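Local coordinates for glucose dehydrogenase (PDB 7CDY), which belongs to the glucose/sorbosone dehydrogenase family, whose fold is a beta-propeller, and carries a bound calcium ion, at residues 316-321 / 333-338; 9-14 / 26-31; 4-9 / 338-343. All coordinates share one frame; numbering follows the deposited sequence. Where two conformers were deposited one is given.

All three contacts lie in one antiparallel sheet of the beta-propeller, where the N- and C-terminal strands meet. They are close together, contacts 1 and 3 with centres about 9 Å apart and contact 2 about 10 Å from each. Contact 3 spans the chain from its first strand, 3-19, to its last, 339-345; within that span contact 2 closes before contact 1 opens. Contacts 1 (strands 319-324 and 330-334) and 2 (strands 3-19 and 26-30) are hairpin pairings to either side of it in the sheet order. Contacts 2 and 3 share Asp9, contacts 1 and 3 Asp338. This is consistent with the way many propellers close their ring, by a blade built from both chain ends.

Contact 1. Residues 316-321 / 333-338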
loop_
_atom_site.group_PDB
_atom_site.type_symbol
_atom_site.label_atom_id
_atom_site.label_comp_id
_atom_site.label_asym_id
_atom_site.label_seq_id
_atom_site.Cartn_x
_atom_site.Cartn_y
_atom_site.Cartn_z
ATOM N N GLY A 316 8.354 18.906 7.685
ATOM C CA GLY A 316 9.001 18.893 6.389
ATOM C C GLY A 316 9.369 17.523 5.866
ATOM O O GLY A 316 10.227 17.431 4.984
ATOM N N GLU A 317 8.729 16.462 6.358
ATOM C CA GLU A 317 9.032 15.097 5.948
ATOM C C GLU A 317 7.882 14.507 5.137
ATOM O O GLU A 317 6.711 14.626 5.516
ATOM C CB GLU A 317 9.338 14.240 7.177
ATOM C CG GLU A 317 10.610 14.704 7.887
ATOM C CD GLU A 317 10.861 14.050 9.237
ATOM O OE1 GLU A 317 12.049 13.824 9.560
ATOM O OE2 GLU A 317 9.907 13.785 9.986
ATOM N N ARG A 318 8.231 13.872 4.019
ATOM C CA ARG A 318 7.276 13.147 3.190
ATOM C C ARG A 318 6.907 11.843 3.883
ATOM O O ARG A 318 7.774 10.996 4.111
ATOM C CB ARG A 318 7.938 12.839 1.852
ATOM C CG ARG A 318 8.289 14.094 1.054
ATOM C CD ARG A 318 9.280 13.789 -0.062
ATOM N NE ARG A 318 8.922 12.604 -0.843
ATOM C CZ ARG A 318 8.043 12.602 -1.842
ATOM N NH1 ARG A 318 7.415 13.721 -2.184
ATOM N NH2 ARG A 318 7.783 11.478 -2.496
ATOM N N ILE A 319 5.636 11.664 4.231
ATOM C CA ILE A 319 5.219 10.492 5.002
ATOM C C ILE A 319 4.795 9.386 4.040
ATOM O O ILE A 319 3.787 9.511 3.339
ATOM C CB ILE A 319 4.127 10.824 6.025
ATOM C CG1 ILE A 319 4.584 11.945 6.976
ATOM C CG2 ILE A 319 3.745 9.571 6.815
ATOM C CD1 ILE A 319 5.951 11.718 7.614
ATOM N N ARG A 320 5.578 8.309 4.007
ATOM C CA ARG A 320 5.419 7.219 3.054
ATOM C C ARG A 320 4.642 6.036 3.617
ATOM O O ARG A 320 3.928 5.347 2.868
ATOM C CB ARG A 320 6.816 6.746 2.625
ATOM C CG ARG A 320 6.914 5.378 1.942
ATOM C CD ARG A 320 6.323 5.345 0.533
ATOM N NE ARG A 320 7.093 6.123 -0.432
ATOM C CZ ARG A 320 6.648 6.455 -1.642
ATOM N NH1 ARG A 320 5.437 6.083 -2.037
ATOM N NH2 ARG A 320 7.406 7.177 -2.453
ATOM N N GLU A 321 4.765 5.774 4.913
ATOM C CA GLU A 321 4.213 4.566 5.515
ATOM C C GLU A 321 3.651 4.915 6.881
ATOM O O GLU A 321 4.209 5.766 7.583
ATOM C CB GLU A 321 5.316 3.502 5.690
ATOM C CG GLU A 321 4.892 2.212 6.438
ATOM C CD GLU A 321 3.963 1.328 5.612
ATOM O OE1 GLU A 321 2.925 1.822 5.125
ATOM O OE2 GLU A 321 4.259 0.122 5.449
ATOM N N LEU A 333 7.388 5.930 8.215
ATOM C CA LEU A 333 8.625 6.053 7.455
ATOM C C LEU A 333 8.567 7.311 6.610
ATOM O O LEU A 333 7.504 7.664 6.088
ATOM C CB LEU A 333 8.830 4.872 6.502
ATOM C CG LEU A 333 8.939 3.495 7.156
ATOM C CD1 LEU A 333 8.906 2.369 6.110
ATOM C CD2 LEU A 333 10.186 3.395 8.019
ATOM N N THR A 334 9.703 7.986 6.468
ATOM C CA THR A 334 9.784 9.188 5.646
ATOM C C THR A 334 10.512 8.892 4.344
ATOM O O THR A 334 11.503 8.156 4.328
ATOM C CB THR A 334 10.426 10.377 6.380
ATOM O OG1 THR A 334 11.839 10.164 6.523
ATOM C CG2 THR A 334 9.800 10.561 7.741
ATOM N N ASP A 335 10.003 9.458 3.247
ATOM C CA ASP A 335 10.501 9.141 1.903
ATOM C C ASP A 335 11.559 10.156 1.487
ATOM O O ASP A 335 11.290 11.136 0.790
ATOM C CB ASP A 335 9.368 9.105 0.886
ATOM C CG ASP A 335 9.872 8.848 -0.531
ATOM O OD1 ASP A 335 10.910 8.160 -0.667
ATOM O OD2 ASP A 335 9.257 9.346 -1.499
ATOM N N GLU A 336 12.791 9.887 1.900
ATOM C CA GLU A 336 13.930 10.717 1.534
ATOM C C GLU A 336 15.174 9.848 1.532
ATOM O O GLU A 336 15.151 8.696 1.973
ATOM C CB GLU A 336 14.101 11.894 2.496
ATOM C CG GLU A 336 14.193 11.459 3.929
ATOM C CD GLU A 336 14.103 12.601 4.918
ATOM O OE1 GLU A 336 14.922 13.543 4.822
ATOM O OE2 GLU A 336 13.218 12.549 5.802
ATOM N N ARG A 337 16.269 10.414 1.017
ATOM C CA ARG A 337 17.544 9.699 0.994
ATOM C C ARG A 337 18.012 9.351 2.404
ATOM O O ARG A 337 18.463 8.227 2.664
ATOM C CB ARG A 337 18.589 10.552 0.278
ATOM C CG ARG A 337 19.747 9.774 -0.292
ATOM C CD ARG A 337 20.766 10.708 -0.894
ATOM N NE ARG A 337 20.943 10.489 -2.313
ATOM C CZ ARG A 337 21.657 11.274 -3.115
ATOM N NH1 ARG A 337 21.774 11.000 -4.411
ATOM N NH2 ARG A 337 22.272 12.341 -2.608
ATOM N N ASP A 338 17.932 10.315 3.320
ATOM C CA ASP A 338 18.158 10.069 4.746
ATOM C C ASP A 338 16.808 9.827 5.422
ATOM O O ASP A 338 16.318 10.614 6.232
ATOM C CB ASP A 338 18.919 11.239 5.374
ATOM C CG ASP A 338 19.269 10.999 6.834
ATOM O OD1 ASP A 338 19.300 9.832 7.275
ATOM O OD2 ASP A 338 19.506 11.995 7.553
HETATM O O HOH W 1 9.899 5.543 -0.425
#
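Arg318 and Arg320 converge on a single carboxylate oxygen, Asp335 OD2, in a salt-bridge network. Arg318 NH2 donates to Asp335 OD2 over 2.8 Å, nearly straight at 167°, with the oxygen in the guanidinium plane and met on its anti side. Arg320 NH2 reaches Asp335 OD2 at 3.0 Å from above the carboxylate plane, so the two donors come from different directions. With CG anti to the backbone N (chi1 177°), the Asp335 side chain runs beside those of both arginines; its OD1 is hydrogen-bonded to His13 ND1. Two cations sharing one oxygen probably favour the ionised carboxylate.

Backbone bonds run from Asp335 N to Arg318 O (2.8 Å) and from Arg320 N to Leu333 O (2.9 Å). A third, from Leu333 N to Glu321 O (3.2 Å), completes a classic beta bulge in this hairpin, where Arg320 and Glu321 both face Leu333.

Nonpolar contacts lie on both faces of the sheet. Thr334 CG2 rests 3.8 Å from Glu317 CB, and on the face carrying Glu321 and Leu333 those two side chains run side by side, Glu321 CB 3.8 Å from Leu333 CD1. Glu317 also has Arg315 as a salt-bridge partner, and Thr334 OG1 donates to Glu336 OE2.

Contact 2. Residues 9-14 / 26-31; sequences DGLEHP and LLITER
Glu12, His13 and Pro14 meet Glu30 and Arg31 in a largely polar contact between two consecutive antiparallel strands, 3-19 and 26-30, of the sheet in which the propeller closes. Here the first strand breaks from regular pairing: between the segments Pro14 and Glu30 form the one bridge, a non-hydrogen-bonded pair, and side chains supply much of the rest.

Glu30 does the work of a backbone partner. With its chain extended beyond CG, it sends OE1 to the main-chain N of Glu12 at 2.8 Å, an almost straight bond (172°) that uses the anti lone pair. A water donates to the same Glu30 OE1 at 2.6 Å and to Gly10 O at 3.1 Å, so one oxygen serves both the loop and the solvent bridge. Glu30 OE2 forms salt bridges with Arg36 and Arg34, which probably help keep the carboxylate charged.

Arg31 adds two links. Its N donates to His13 O across 2.9 Å, from above the carbonyl plane. The Arg31 guanidinium lies nearly parallel to the imidazole (planes 19° apart), and Arg31 NH2 sits 3.6 Å above one ring face of His13, offset toward the rim. Asp335, the ring's other partner, ties this pair to the last hairpin.

The apolar part is made by Ile28, which touches two residues: its CD1 lies 4.1 Å from Leu11 CD1, the side chains crossing at about a right angle, and its CG2 lies 4.1 Å from Pro14 CB. Just ahead of Glu12, on the side where strand 3-19 pairs with strand 339-345, Gly10, with positive phi, and Leu11 both face Gly339: a G1 beta bulge.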
loop_
_atom_site.group_PDB
_atom_site.type_symbol
_atom_site.label_atom_id
_atom_site.label_comp_id
_atom_site.label_asym_id
_atom_site.label_seq_id
_atom_site.Cartn_x
_atom_site.Cartn_y
_atom_site.Cartn_z
ATOM N N ASP A 9 17.631 6.598 11.456
ATOM C CA ASP A 9 17.864 7.395 10.259
ATOM C C ASP A 9 18.661 6.582 9.243
ATOM O O ASP A 9 18.870 5.378 9.430
ATOM C CB ASP A 9 18.585 8.706 10.609
ATOM C CG ASP A 9 19.990 8.480 11.166
ATOM O OD1 ASP A 9 20.370 7.329 11.458
ATOM O OD2 ASP A 9 20.724 9.475 11.309
ATOM N N GLY A 10 19.099 7.224 8.165
ATOM C CA GLY A 10 19.945 6.551 7.193
ATOM C C GLY A 10 19.275 5.447 6.404
ATOM O O GLY A 10 19.954 4.523 5.946
ATOM N N LEU A 11 17.958 5.508 6.236
ATOM C CA LEU A 11 17.238 4.533 5.425
ATOM C C LEU A 11 17.022 5.160 4.058
ATOM O O LEU A 11 16.445 6.243 3.966
ATOM C CB LEU A 11 15.889 4.213 6.058
ATOM C CG LEU A 11 15.942 3.482 7.398
ATOM C CD1 LEU A 11 14.645 3.676 8.153
ATOM C CD2 LEU A 11 16.245 1.996 7.185
ATOM N N GLU A 12 17.485 4.500 3.002
ATOM C CA GLU A 12 17.415 5.099 1.667
ATOM C C GLU A 12 16.039 4.840 1.062
ATOM O O GLU A 12 15.736 3.714 0.642
ATOM C CB GLU A 12 18.528 4.576 0.763
ATOM C CG GLU A 12 18.573 5.315 -0.571
ATOM C CD GLU A 12 19.646 4.815 -1.516
ATOM O OE1 GLU A 12 19.869 5.488 -2.549
ATOM O OE2 GLU A 12 20.261 3.764 -1.246
ATOM N N HIS A 13 15.205 5.871 1.017
ATOM C CA HIS A 13 13.846 5.764 0.503
ATOM C C HIS A 13 13.100 4.544 1.062
ATOM O O HIS A 13 12.693 3.654 0.317
ATOM C CB HIS A 13 13.835 5.779 -1.021
ATOM C CG HIS A 13 14.329 7.075 -1.585
ATOM N ND1 HIS A 13 13.551 8.211 -1.614
ATOM C CD2 HIS A 13 15.536 7.430 -2.089
ATOM C CE1 HIS A 13 14.248 9.206 -2.138
ATOM N NE2 HIS A 13 15.456 8.759 -2.432
ATOM N N PRO A 14 12.933 4.474 2.376
ATOM C CA PRO A 14 12.179 3.358 2.952
ATOM C C PRO A 14 10.740 3.399 2.470
ATOM O O PRO A 14 10.182 4.467 2.197
ATOM C CB PRO A 14 12.278 3.609 4.461
ATOM C CG PRO A 14 12.402 5.117 4.564
ATOM C CD PRO A 14 13.232 5.523 3.370
ATOM N N LEU A 26 10.980 -4.835 13.931
ATOM C CA LEU A 26 10.259 -4.363 12.758
ATOM C C LEU A 26 11.082 -4.691 11.520
ATOM O O LEU A 26 12.306 -4.526 11.519
ATOM C CB LEU A 26 10.108 -2.829 12.804
ATOM C CG LEU A 26 9.201 -2.132 13.825
ATOM C CD1 LEU A 26 9.761 -2.235 15.233
ATOM C CD2 LEU A 26 9.023 -0.671 13.447
ATOM N N LEU A 27 10.416 -5.134 10.456
ATOM C CA LEU A 27 11.068 -5.227 9.163
ATOM C C LEU A 27 10.791 -3.951 8.384
ATOM O O LEU A 27 9.697 -3.390 8.472
ATOM C CB LEU A 27 10.543 -6.436 8.385
ATOM C CG LEU A 27 10.896 -7.823 8.942
ATOM C CD1 LEU A 27 10.110 -8.910 8.230
ATOM C CD2 LEU A 27 12.384 -8.094 8.841
ATOM N N ILE A 28 11.789 -3.500 7.622
ATOM C CA ILE A 28 11.698 -2.273 6.837
ATOM C C ILE A 28 12.262 -2.556 5.460
ATOM O O ILE A 28 13.351 -3.121 5.345
ATOM C CB ILE A 28 12.515 -1.131 7.477
ATOM C CG1 ILE A 28 12.062 -0.874 8.909
ATOM C CG2 ILE A 28 12.413 0.146 6.641
ATOM C CD1 ILE A 28 12.827 0.243 9.608
ATOM N N THR A 29 11.555 -2.133 4.416
ATOM C CA THR A 29 12.122 -2.155 3.078
ATOM C C THR A 29 12.709 -0.796 2.727
ATOM O O THR A 29 12.150 0.251 3.068
ATOM C CB THR A 29 11.085 -2.543 2.020
ATOM O OG1 THR A 29 10.038 -1.563 2.000
ATOM C CG2 THR A 29 10.505 -3.923 2.315
ATOM N N GLU A 30 13.842 -0.832 2.035
ATOM C CA GLU A 30 14.387 0.329 1.344
ATOM C C GLU A 30 14.120 0.094 -0.135
ATOM O O GLU A 30 14.494 -0.958 -0.679
ATOM C CB GLU A 30 15.890 0.452 1.595
ATOM C CG GLU A 30 16.269 0.756 3.045
ATOM C CD GLU A 30 17.770 0.746 3.237
ATOM O OE1 GLU A 30 18.382 1.842 3.234
ATOM O OE2 GLU A 30 18.355 -0.343 3.339
ATOM N N ARG A 31 13.442 1.048 -0.770
ATOM C CA ARG A 31 13.047 0.885 -2.168
ATOM C C ARG A 31 14.176 0.453 -3.098
ATOM O O ARG A 31 13.913 -0.372 -3.989
ATOM C CB ARG A 31 12.314 2.138 -2.684
ATOM C CG ARG A 31 11.618 1.926 -4.021
ATOM C CD ARG A 31 10.816 3.156 -4.459
ATOM N NE ARG A 31 11.683 4.330 -4.559
ATOM C CZ ARG A 31 11.271 5.592 -4.499
ATOM N NH1 ARG A 31 9.983 5.874 -4.351
ATOM N NH2 ARG A 31 12.157 6.573 -4.603
HETATM O O HOH W 2 20.769 2.178 4.153
#

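Contact 3. Residues 4-9 / 338-343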
loop_
_atom_site.group_PDB
_atom_site.type_symbol
_atom_site.label_atom_id
_atom_site.label_comp_id
_atom_site.label_asym_id
_atom_site.label_seq_id
_atom_site.Cartn_x
_atom_site.Cartn_y
_atom_site.Cartn_z
ATOM N N VAL A 4 6.849 13.020 18.843
ATOM C CA VAL A 4 7.588 12.333 17.788
ATOM C C VAL A 4 8.955 11.947 18.327
ATOM O O VAL A 4 9.690 12.801 18.837
ATOM C CB VAL A 4 7.764 13.194 16.523
ATOM C CG1 VAL A 4 8.543 12.409 15.464
ATOM C CG2 VAL A 4 6.427 13.653 15.993
ATOM N N SER A 5 9.301 10.673 18.189
ATOM C CA SER A 5 10.630 10.168 18.494
ATOM C C SER A 5 11.219 9.595 17.219
ATOM O O SER A 5 10.597 8.742 16.574
ATOM C CB SER A 5 10.551 9.062 19.540
ATOM O OG SER A 5 11.844 8.598 19.878
ATOM N N GLN A 6 12.401 10.062 16.849
ATOM C CA GLN A 6 13.117 9.494 15.715
ATOM C C GLN A 6 13.858 8.256 16.199
ATOM O O GLN A 6 14.769 8.354 17.027
ATOM C CB GLN A 6 14.083 10.519 15.129
ATOM C CG GLN A 6 14.877 9.971 13.957
ATOM C CD GLN A 6 15.739 11.018 13.303
ATOM O OE1 GLN A 6 15.237 12.000 12.760
ATOM N NE2 GLN A 6 17.044 10.819 13.352
ATOM N N LEU A 7 13.464 7.086 15.700
ATOM C CA LEU A 7 14.065 5.832 16.132
ATOM C C LEU A 7 15.244 5.409 15.276
ATOM O O LEU A 7 16.110 4.671 15.761
ATOM C CB LEU A 7 13.025 4.710 16.108
ATOM C CG LEU A 7 11.745 4.934 16.910
ATOM C CD1 LEU A 7 10.829 3.728 16.784
ATOM C CD2 LEU A 7 12.077 5.219 18.372
ATOM N N GLN A 8 15.293 5.836 14.018
ATOM C CA GLN A 8 16.336 5.395 13.108
ATOM C C GLN A 8 16.419 6.384 11.957
ATOM O O GLN A 8 15.399 6.931 11.533
ATOM C CB GLN A 8 16.033 3.989 12.568
ATOM C CG GLN A 8 17.117 3.418 11.671
ATOM C CD GLN A 8 18.430 3.233 12.405
ATOM O OE1 GLN A 8 18.471 2.643 13.475
ATOM N NE2 GLN A 8 19.508 3.740 11.824
ATOM N N ASP A 9 17.631 6.598 11.456
ATOM C CA ASP A 9 17.864 7.395 10.259
ATOM C C ASP A 9 18.661 6.582 9.243
ATOM O O ASP A 9 18.870 5.378 9.430
ATOM C CB ASP A 9 18.585 8.706 10.609
ATOM C CG ASP A 9 19.990 8.480 11.166
ATOM O OD1 ASP A 9 20.370 7.329 11.458
ATOM O OD2 ASP A 9 20.724 9.475 11.309
ATOM N N ASP A 338 17.932 10.315 3.320
ATOM C CA ASP A 338 18.158 10.069 4.746
ATOM C C ASP A 338 16.808 9.827 5.422
ATOM O O ASP A 338 16.318 10.614 6.232
ATOM C CB ASP A 338 18.919 11.239 5.374
ATOM C CG ASP A 338 19.269 10.999 6.834
ATOM O OD1 ASP A 338 19.300 9.832 7.275
ATOM O OD2 ASP A 338 19.506 11.995 7.553
ATOM N N GLY A 339 16.200 8.701 5.049
ATOM C CA GLY A 339 14.867 8.392 5.526
ATOM C C GLY A 339 14.866 7.997 6.987
ATOM O O GLY A 339 15.842 7.455 7.511
ATOM N N LYS A 340 13.735 8.250 7.638
ATOM C CA LYS A 340 13.594 8.083 9.076
ATOM C C LYS A 340 12.475 7.104 9.418
ATOM O O LYS A 340 11.466 7.005 8.706
ATOM C CB LYS A 340 13.265 9.426 9.756
ATOM C CG LYS A 340 14.158 10.609 9.357
ATOM C CD LYS A 340 15.622 10.382 9.683
ATOM C CE LYS A 340 16.403 11.705 9.684
ATOM N NZ LYS A 340 16.365 12.360 8.346
ATOM N N LEU A 341 12.660 6.404 10.540
ATOM C CA LEU A 341 11.599 5.686 11.231
ATOM C C LEU A 341 11.180 6.542 12.421
ATOM O O LEU A 341 12.022 6.894 13.259
ATOM C CB LEU A 341 12.120 4.331 11.719
ATOM C CG LEU A 341 11.205 3.510 12.629
ATOM C CD1 LEU A 341 9.975 3.015 11.876
ATOM C CD2 LEU A 341 11.996 2.333 13.210
ATOM N N LEU A 342 9.896 6.886 12.492
ATOM C CA LEU A 342 9.366 7.758 13.534
ATOM C C LEU A 342 8.320 7.031 14.363
ATOM O O LEU A 342 7.500 6.274 13.830
ATOM C CB LEU A 342 8.684 8.988 12.927
ATOM C CG LEU A 342 9.521 9.829 11.968
ATOM C CD1 LEU A 342 8.683 10.966 11.400
ATOM C CD2 LEU A 342 10.776 10.364 12.652
ATOM N N LYS A 343 8.322 7.301 15.662
ATOM C CA LYS A 343 7.313 6.805 16.588
ATOM C C LYS A 343 6.488 8.002 17.053
ATOM O O LYS A 343 7.041 8.975 17.582
ATOM C CB LYS A 343 8.002 6.124 17.768
ATOM C CG LYS A 343 7.083 5.537 18.811
ATOM C CD LYS A 343 7.930 4.904 19.910
ATOM C CE LYS A 343 7.168 4.732 21.201
ATOM N NZ LYS A 343 8.022 4.136 22.269
HETATM O O HOH W 3 20.323 11.915 10.056
#
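Gln6 meets the aliphatic end of Lys340 with one face of its carboxamide: Lys340 CD lies over that face and CE, more tilted from the normal, comes within 3.3 Å of Gln6 OE1, the two side chains crossing obliquely. Two carboxylates also come together: those of Asp9 and Asp338 are turned 55° from each other, and a water between them donates to Asp9 OD2 (2.8 Å) and Asp338 OD2 (2.6 Å), probably softening the repulsion of two like charges that stay close together. Asp338 OD1 accepts from Gly10 N. Lys340 bends back through chi2 and chi4 to place NZ on the carbonyl oxygen of Asp338, at 2.7 Å, with a longer, weak bond to Asp338 OD2 that is also a salt bridge. The amide of Gln8 turns along its own strand, where NE2 donates to Asp9 O nearly in the amide plane.

The backbones pair as antiparallel strands. Ser5 and Lys343 exchange two hydrogen bonds, Lys343 N reaching Ser5 O at 2.8 Å. Further along, Leu7 N donates to Leu341 O at 2.8 Å and Leu341 N to Gln8 O at 3.0 Å. Leu7 and Gln8 thus both face Leu341, a classic beta bulge that shifts the register by one.

That extra residue turns Leu7 toward the partner strand. Its CB approaches Leu341 CD2 to 3.9 Å, and its CD1 also meets Lys343 CB. On the face of Gln6 and Leu342, the branch CD2 of Leu342 touches both Gln6 and Val4 CG1.

The chain's first and last long strands are therefore joined directly, as in propellers that close their ring with a mixed blade. Strand 330-334 flanks 339-345, with Leu333 on Leu341, while Trp38 of strand 34-39 packs on Leu7, Gln8 and Leu341.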